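Local coordinates for HIT domain-containing protein (Sulfolobus tokodaii, PDB 2EO4) that binds a zinc ion and, as a member of the histidine triad family, probably hydrolyses nucleotide substrates, perhaps with adenylylsulfatase activity, at residues 68-72 / 73-77; 136-139 / 140-143; 113-116 / 117-120. All coordinates share one frame; numbering follows the deposited sequence.

Contact 1 (68-72 / 73-77); sequences GIKDA and VKADG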
loop_
_atom_site.group_PDB
_atom_site.type_symbol
_atom_site.label_atom_id
_atom_site.label_comp_id
_atom_site.label_asym_id
_atom_site.label_seq_id
_atom_site.Cartn_x
_atom_site.Cartn_y
_atom_site.Cartn_z
ATOM N N GLY A 68 10.558 -11.557 3.067
ATOM C CA GLY A 68 10.927 -12.341 4.233
ATOM C C GLY A 68 9.751 -13.084 4.838
ATOM O O GLY A 68 9.844 -14.272 5.141
ATOM N N ILE A 69 8.634 -12.385 5.023
ATOM C CA ILE A 69 7.449 -13.008 5.595
ATOM C C ILE A 69 6.890 -14.101 4.687
ATOM O O ILE A 69 6.552 -15.188 5.158
ATOM C CB ILE A 69 6.343 -11.963 5.861
ATOM C CG1 ILE A 69 6.800 -10.995 6.955
ATOM C CG2 ILE A 69 5.043 -12.663 6.275
ATOM C CD1 ILE A 69 5.877 -9.794 7.157
ATOM N N LYS A 70 6.796 -13.821 3.389
ATOM C CA LYS A 70 6.253 -14.802 2.459
ATOM C C LYS A 70 7.041 -16.104 2.537
ATOM O O LYS A 70 6.469 -17.195 2.533
ATOM C CB LYS A 70 6.280 -14.274 1.023
ATOM C CG LYS A 70 5.655 -15.247 0.030
ATOM C CD LYS A 70 5.686 -14.739 -1.403
ATOM C CE LYS A 70 5.041 -15.761 -2.337
ATOM N NZ LYS A 70 5.179 -15.394 -3.771
ATOM N N ASP A 71 8.359 -15.979 2.615
ATOM C CA ASP A 71 9.227 -17.145 2.698
ATOM C C ASP A 71 9.049 -17.872 4.029
ATOM O O ASP A 71 8.878 -19.093 4.062
ATOM C CB ASP A 71 10.686 -16.714 2.534
ATOM C CG ASP A 71 11.654 -17.881 2.616
ATOM O OD1 ASP A 71 11.587 -18.771 1.742
ATOM O OD2 ASP A 71 12.474 -17.903 3.555
ATOM N N ALA A 72 9.072 -17.112 5.120
ATOM C CA ALA A 72 8.947 -17.667 6.467
ATOM C C ALA A 72 7.664 -18.445 6.745
ATOM O O ALA A 72 7.712 -19.529 7.325
ATOM C CB ALA A 72 9.111 -16.555 7.501
ATOM N N VAL A 73 6.516 -17.903 6.348
ATOM C CA VAL A 73 5.253 -18.590 6.597
ATOM C C VAL A 73 4.743 -19.311 5.355
ATOM O O VAL A 73 3.620 -19.806 5.340
ATOM C CB VAL A 73 4.161 -17.608 7.091
ATOM C CG1 VAL A 73 4.640 -16.892 8.342
ATOM C CG2 VAL A 73 3.817 -16.611 5.998
ATOM N N LYS A 74 5.579 -19.371 4.323
ATOM C CA LYS A 74 5.223 -20.030 3.067
ATOM C C LYS A 74 3.866 -19.569 2.548
ATOM O O LYS A 74 2.989 -20.376 2.236
ATOM C CB LYS A 74 5.224 -21.553 3.250
ATOM C CG LYS A 74 6.606 -22.134 3.518
ATOM C CD LYS A 74 7.542 -21.870 2.344
ATOM C CE LYS A 74 8.957 -22.364 2.630
ATOM N NZ LYS A 74 9.584 -21.625 3.761
ATOM N N ALA A 75 3.702 -18.257 2.450
ATOM C CA ALA A 75 2.452 -17.688 1.969
ATOM C C ALA A 75 2.363 -17.756 0.452
ATOM O O ALA A 75 3.377 -17.716 -0.243
ATOM C CB ALA A 75 2.334 -16.233 2.431
ATOM N N ASP A 76 1.141 -17.865 -0.058
ATOM C CA ASP A 76 0.919 -17.902 -1.496
ATOM C C ASP A 76 0.692 -16.479 -1.984
ATOM O O ASP A 76 0.858 -16.178 -3.166
ATOM C CB ASP A 76 -0.296 -18.762 -1.825
ATOM C CG ASP A 76 -0.067 -20.219 -1.496
ATOM O OD1 ASP A 76 0.957 -20.759 -1.962
ATOM O OD2 ASP A 76 -0.896 -20.810 -0.777
ATOM N N GLY A 77 0.311 -15.608 -1.058
ATOM C CA GLY A 77 0.075 -14.223 -1.415
ATOM C C GLY A 77 0.219 -13.300 -0.222
ATOM O O GLY A 77 0.415 -13.749 0.909
HETATM O O HOH W 1 2.529 -14.412 -4.280
HETATM O O HOH W 2 5.862 -18.939 -0.311
HETATM O O HOH W 3 9.644 -21.445 6.485
#
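Val73 N donates to Ile69 O at 3.0 Å in a nearly straight bond, the last regular i to i+4 bond before the chain leaves the helix. Beyond it the backbone closes a Schellman motif: Ala75 N reaches a lone pair of Lys70 O, in the carbonyl plane, at 3.0 Å, while Lys74, with positive phi, gives a weak bond from its N to Asp71 O. Bent at chi2 (-62°) and chi4 (-64°), the Lys74 chain curls back over the helix end and sets NZ 2.6 Å from Asp71 O. Water 3 joins NZ to Ala72 O, so a positive charge sits among the last carbonyls, where it probably offsets the negative pole of the helix. Asp71 OD1 stays 4.0 Å from Lys74 NZ, beyond a salt bridge, and OD2 bonds Ser135 OG. Lys70 runs fully extended, its CE 3.3 Å from Ala75 O, and NZ meets Asp76 O through water 1. Apolar contact is slight here: Ile69 CG2 lies beside Val73 CG2. Ile69 touches Ile132 of helix 122-143 and Ile99 of strand 97-102, and Val73 touches Leu128 and Pro101; Asp76 and Gly77 then form a classic beta bulge opposite Thr102.

Contact 2 (136-139 / 140-143); sequences IENL and KRKI
Leu139 and Lys142 run side by side on the last turns of a helix, the leucine methyl CD2 meeting the end of the lysine, with Lys142 CE at 3.5 Å and Lys142 NZ closer still at 3.2 Å. The leucine is the close-packed element of the contact: its side chain is buried against Leu64 and Leu67 of helix 52-72. Lys142 comes alongside because its CG takes the position between the backbone N and the carbonyl carbon (chi1 64°), a choice that sends the aliphatic chain back past Asn138 toward the leucine. On the way its CE passes 3.6 Å from Asn138 ND2. Ile136, also buried, is brushed by Lys140 CE at its CG2 branch, while Lys140 itself reaches Leu64.

The solvent side is looser. Asn138 and Arg141 cross at about a right angle, their amide and guanidinium planes turned 45° apart, and Asn138 OD1 lies at the edge of the guanidinium, 3.5 Å from Arg141 NH1. The exposed Glu137 has its OE1 6.3 Å from Arg141 NH2, opposite charges near each other without touching.

The backbone bonds are uneven here. Lys140 N bonds to Ile136 O and Lys142 N to Asn138 O, both at 3.0 Å, but Arg141 N divides itself weakly between Glu137 O and Asn138 O. Backbone bonds from Arg141 to Trp148 and Gly149 bring the C-terminal tail back against this turn. The arrangement is that of the closing turns of an amphipathic C-terminal helix, with Leu139 laid on helix 52-72 and polar and charged chains on the sides turned to solvent.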
loop_
_atom_site.group_PDB
_atom_site.type_symbol
_atom_site.label_atom_id
_atom_site.label_comp_id
_atom_site.label_asym_id
_atom_site.label_seq_id
_atom_site.Cartn_x
_atom_site.Cartn_y
_atom_site.Cartn_z
ATOM N N ILE A 136 14.620 -13.097 6.581
ATOM C CA ILE A 136 15.125 -11.803 6.154
ATOM C C ILE A 136 16.654 -11.816 6.097
ATOM O O ILE A 136 17.247 -11.283 5.161
ATOM C CB ILE A 136 14.623 -10.675 7.099
ATOM C CG1 ILE A 136 13.105 -10.521 6.934
ATOM C CG2 ILE A 136 15.346 -9.369 6.793
ATOM C CD1 ILE A 136 12.473 -9.422 7.791
ATOM N N GLU A 137 17.292 -12.438 7.084
ATOM C CA GLU A 137 18.750 -12.500 7.103
ATOM C C GLU A 137 19.247 -13.167 5.829
ATOM O O GLU A 137 20.207 -12.704 5.215
ATOM C CB GLU A 137 19.239 -13.276 8.329
ATOM C CG GLU A 137 18.794 -12.642 9.628
ATOM C CD GLU A 137 19.072 -13.507 10.834
ATOM O OE1 GLU A 137 18.963 -14.748 10.725
ATOM O OE2 GLU A 137 19.382 -12.938 11.899
ATOM N N ASN A 138 18.583 -14.244 5.425
ATOM C CA ASN A 138 18.972 -14.955 4.212
ATOM C C ASN A 138 18.809 -14.069 2.980
ATOM O O ASN A 138 19.633 -14.100 2.065
ATOM C CB ASN A 138 18.143 -16.227 4.050
ATOM C CG ASN A 138 18.484 -16.987 2.782
ATOM O OD1 ASN A 138 19.626 -17.399 2.580
ATOM N ND2 ASN A 138 17.492 -17.174 1.920
ATOM N N LEU A 139 17.746 -13.272 2.950
ATOM C CA LEU A 139 17.531 -12.385 1.816
ATOM C C LEU A 139 18.652 -11.356 1.716
ATOM O O LEU A 139 19.030 -10.946 0.623
ATOM C CB LEU A 139 16.172 -11.686 1.940
ATOM C CG LEU A 139 14.980 -12.588 1.628
ATOM C CD1 LEU A 139 13.690 -11.922 2.101
ATOM C CD2 LEU A 139 14.928 -12.865 0.133
ATOM N N LYS A 140 19.191 -10.940 2.857
ATOM C CA LYS A 140 20.275 -9.970 2.849
ATOM C C LYS A 140 21.571 -10.618 2.368
ATOM O O LYS A 140 22.462 -9.942 1.853
ATOM C CB LYS A 140 20.480 -9.392 4.249
ATOM C CG LYS A 140 19.362 -8.473 4.708
ATOM C CD LYS A 140 19.623 -7.960 6.114
ATOM C CE LYS A 140 18.735 -6.770 6.436
ATOM N NZ LYS A 140 19.002 -5.645 5.493
ATOM N N ARG A 141 21.665 -11.933 2.532
ATOM C CA ARG A 141 22.861 -12.663 2.131
ATOM C C ARG A 141 22.877 -13.033 0.652
ATOM O O ARG A 141 23.945 -13.157 0.054
ATOM C CB ARG A 141 23.014 -13.935 2.971
ATOM C CG ARG A 141 24.323 -14.663 2.714
ATOM C CD ARG A 141 24.335 -16.070 3.278
ATOM N NE ARG A 141 24.373 -16.113 4.735
ATOM C CZ ARG A 141 23.361 -16.512 5.501
ATOM N NH1 ARG A 141 22.215 -16.900 4.946
ATOM N NH2 ARG A 141 23.505 -16.559 6.820
ATOM N N LYS A 142 21.701 -13.213 0.057
ATOM C CA LYS A 142 21.639 -13.584 -1.352
ATOM C C LYS A 142 21.260 -12.446 -2.298
ATOM O O LYS A 142 21.496 -12.537 -3.504
ATOM C CB LYS A 142 20.681 -14.766 -1.546
ATOM C CG LYS A 142 19.227 -14.486 -1.211
ATOM C CD LYS A 142 18.386 -15.739 -1.426
ATOM C CE LYS A 142 16.902 -15.474 -1.215
ATOM N NZ LYS A 142 16.364 -14.501 -2.208
ATOM N N ILE A 143 20.676 -11.376 -1.764
ATOM C CA ILE A 143 20.293 -10.241 -2.603
ATOM C C ILE A 143 20.579 -8.899 -1.931
ATOM O O ILE A 143 20.128 -7.855 -2.400
ATOM C CB ILE A 143 18.786 -10.289 -2.984
ATOM C CG1 ILE A 143 17.918 -9.979 -1.762
ATOM C CG2 ILE A 143 18.435 -11.662 -3.547
ATOM C CD1 ILE A 143 16.436 -9.882 -2.065
#

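Contact 3 (113-116 / 117-120); sequences SFKP and RKEQ
Gln120 folds its carboxamide back onto Lys115 and pairs with both polar atoms of that residue's backbone. Its OE1 receives Lys115 N at 3.0 Å, in an almost straight bond lying in the amide carbonyl plane on a lone pair; its NE2 gives to Lys115 O at 2.6 Å, that oxygen lying in the glutamine's amide plane, though NE2 stands above the Lys115 carbonyl plane. The chain gets there by bending at chi2 (-60°), with CG anti to the carbonyl carbon. A second bond from NE2, to Lys118 O, leaves three bonds fixing the rotation of the amide. Lys115 O in turn accepts Lys118 N at 3.2 Å, and its two donors arrive from opposite faces of the carbonyl plane. The Phe114 ring, with CG anti to the backbone N (chi1 177°), lies obliquely beside the same amide, Phe114 CD1 3.4 Å from Gln120 OE1 and the two planes only 23° apart. With an alanine here, Lys115 N and Lys118 O would probably lose these partners, Lys115 O would keep only the bond from Lys118 N, and Phe114 would lose the amide beside it. Farther out, the side chains of Lys115 and Lys118 cross obliquely, Lys115 CE lying 3.8 Å from Lys118 CD, the ammonium groups staying well apart. Pro30 touches both Phe114 and Gln120, and Tyr125 OH bonds Gln120 N. The backbone is a type II beta turn from Lys115 to Lys118, with Arg117 at positive phi, its ends bridged by a glutamine amide just ahead of helix 122-143.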
loop_
_atom_site.group_PDB
_atom_site.type_symbol
_atom_site.label_atom_id
_atom_site.label_comp_id
_atom_site.label_asym_id
_atom_site.label_seq_id
_atom_site.Cartn_x
_atom_site.Cartn_y
_atom_site.Cartn_z
ATOM N N SER A 113 -2.297 -23.723 16.578
ATOM C CA SER A 113 -3.542 -22.968 16.640
ATOM C C SER A 113 -3.328 -21.465 16.487
ATOM O O SER A 113 -2.401 -20.891 17.058
ATOM C CB SER A 113 -4.258 -23.246 17.963
ATOM O OG SER A 113 -3.467 -22.835 19.063
ATOM N N PHE A 114 -4.198 -20.840 15.704
ATOM C CA PHE A 114 -4.141 -19.406 15.464
ATOM C C PHE A 114 -5.555 -18.858 15.604
ATOM O O PHE A 114 -6.501 -19.415 15.045
ATOM C CB PHE A 114 -3.618 -19.122 14.052
ATOM C CG PHE A 114 -3.585 -17.661 13.699
ATOM C CD1 PHE A 114 -2.597 -16.826 14.214
ATOM C CD2 PHE A 114 -4.560 -17.112 12.871
ATOM C CE1 PHE A 114 -2.584 -15.464 13.910
ATOM C CE2 PHE A 114 -4.556 -15.751 12.562
ATOM C CZ PHE A 114 -3.566 -14.927 13.084
ATOM N N LYS A 115 -5.700 -17.774 16.356
ATOM C CA LYS A 115 -7.004 -17.158 16.560
ATOM C C LYS A 115 -7.067 -15.816 15.835
ATOM O O LYS A 115 -6.639 -14.792 16.368
ATOM C CB LYS A 115 -7.260 -16.959 18.056
ATOM C CG LYS A 115 -7.251 -18.256 18.859
ATOM C CD LYS A 115 -7.446 -17.999 20.349
ATOM C CE LYS A 115 -8.804 -17.372 20.641
ATOM N NZ LYS A 115 -8.991 -17.091 22.095
ATOM N N PRO A 116 -7.607 -15.808 14.605
ATOM C CA PRO A 116 -7.736 -14.606 13.775
ATOM C C PRO A 116 -8.305 -13.378 14.483
ATOM O O PRO A 116 -9.293 -13.469 15.214
ATOM C CB PRO A 116 -8.633 -15.075 12.634
ATOM C CG PRO A 116 -8.220 -16.495 12.464
ATOM C CD PRO A 116 -8.148 -16.984 13.899
ATOM N N ARG A 117 -7.658 -12.236 14.258
ATOM C CA ARG A 117 -8.068 -10.951 14.821
ATOM C C ARG A 117 -7.989 -10.806 16.338
ATOM O O ARG A 117 -8.468 -9.816 16.889
ATOM C CB ARG A 117 -9.487 -10.615 14.350
ATOM C CG ARG A 117 -9.597 -10.453 12.844
ATOM C CD ARG A 117 -11.024 -10.157 12.407
ATOM N NE ARG A 117 -11.112 -9.964 10.962
ATOM C CZ ARG A 117 -10.820 -10.897 10.062
ATOM N NH1 ARG A 117 -10.421 -12.101 10.453
ATOM N NH2 ARG A 117 -10.920 -10.625 8.767
ATOM N N LYS A 118 -7.384 -11.776 17.013
ATOM C CA LYS A 118 -7.261 -11.715 18.466
ATOM C C LYS A 118 -5.799 -11.759 18.899
ATOM O O LYS A 118 -4.911 -11.995 18.083
ATOM C CB LYS A 118 -8.014 -12.882 19.106
ATOM C CG LYS A 118 -9.520 -12.858 18.876
ATOM C CD LYS A 118 -10.191 -14.063 19.523
ATOM C CE LYS A 118 -11.708 -13.981 19.418
ATOM N NZ LYS A 118 -12.172 -13.895 18.006
ATOM N N GLU A 119 -5.556 -11.515 20.183
ATOM C CA GLU A 119 -4.199 -11.564 20.717
ATOM C C GLU A 119 -3.843 -13.044 20.789
ATOM O O GLU A 119 -4.674 -13.863 21.182
ATOM C CB GLU A 119 -4.154 -10.954 22.117
ATOM C CG GLU A 119 -2.753 -10.746 22.666
ATOM C CD GLU A 119 -2.759 -10.239 24.097
ATOM O OE1 GLU A 119 -3.694 -9.493 24.461
ATOM O OE2 GLU A 119 -1.824 -10.574 24.852
ATOM N N GLN A 120 -2.617 -13.391 20.405
ATOM C CA GLN A 120 -2.186 -14.785 20.426
ATOM C C GLN A 120 -1.414 -15.092 21.700
ATOM O O GLN A 120 -1.140 -14.203 22.505
ATOM C CB GLN A 120 -1.283 -15.082 19.222
ATOM C CG GLN A 120 -1.843 -14.638 17.881
ATOM C CD GLN A 120 -3.159 -15.304 17.544
ATOM O OE1 GLN A 120 -3.263 -16.533 17.528
ATOM N NE2 GLN A 120 -4.176 -14.494 17.267
#

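Overall arrangement
Helix 122-143 links the three: contact 3 is a turn in the loop leading into it, contact 2 is its final turns, and contact 1 closes helix 52-72, which packs against it. Contacts 1 and 2 touch directly, with Gly68 N 3.3 Å from Leu139 CD1 and Gly68 CA 3.9 Å from Ile136 CG1; the absence of a side chain at Gly68 is consistent with this close approach. Contact 3 stands apart, its nearest atoms about 9 Å from contact 1 and about 17 Å from contact 2, whose centre lies about 29 Å from its own. All three are away from the zinc bound by Cys1, Cys4, His43 and His94 and from His96, the predicted nucleophile.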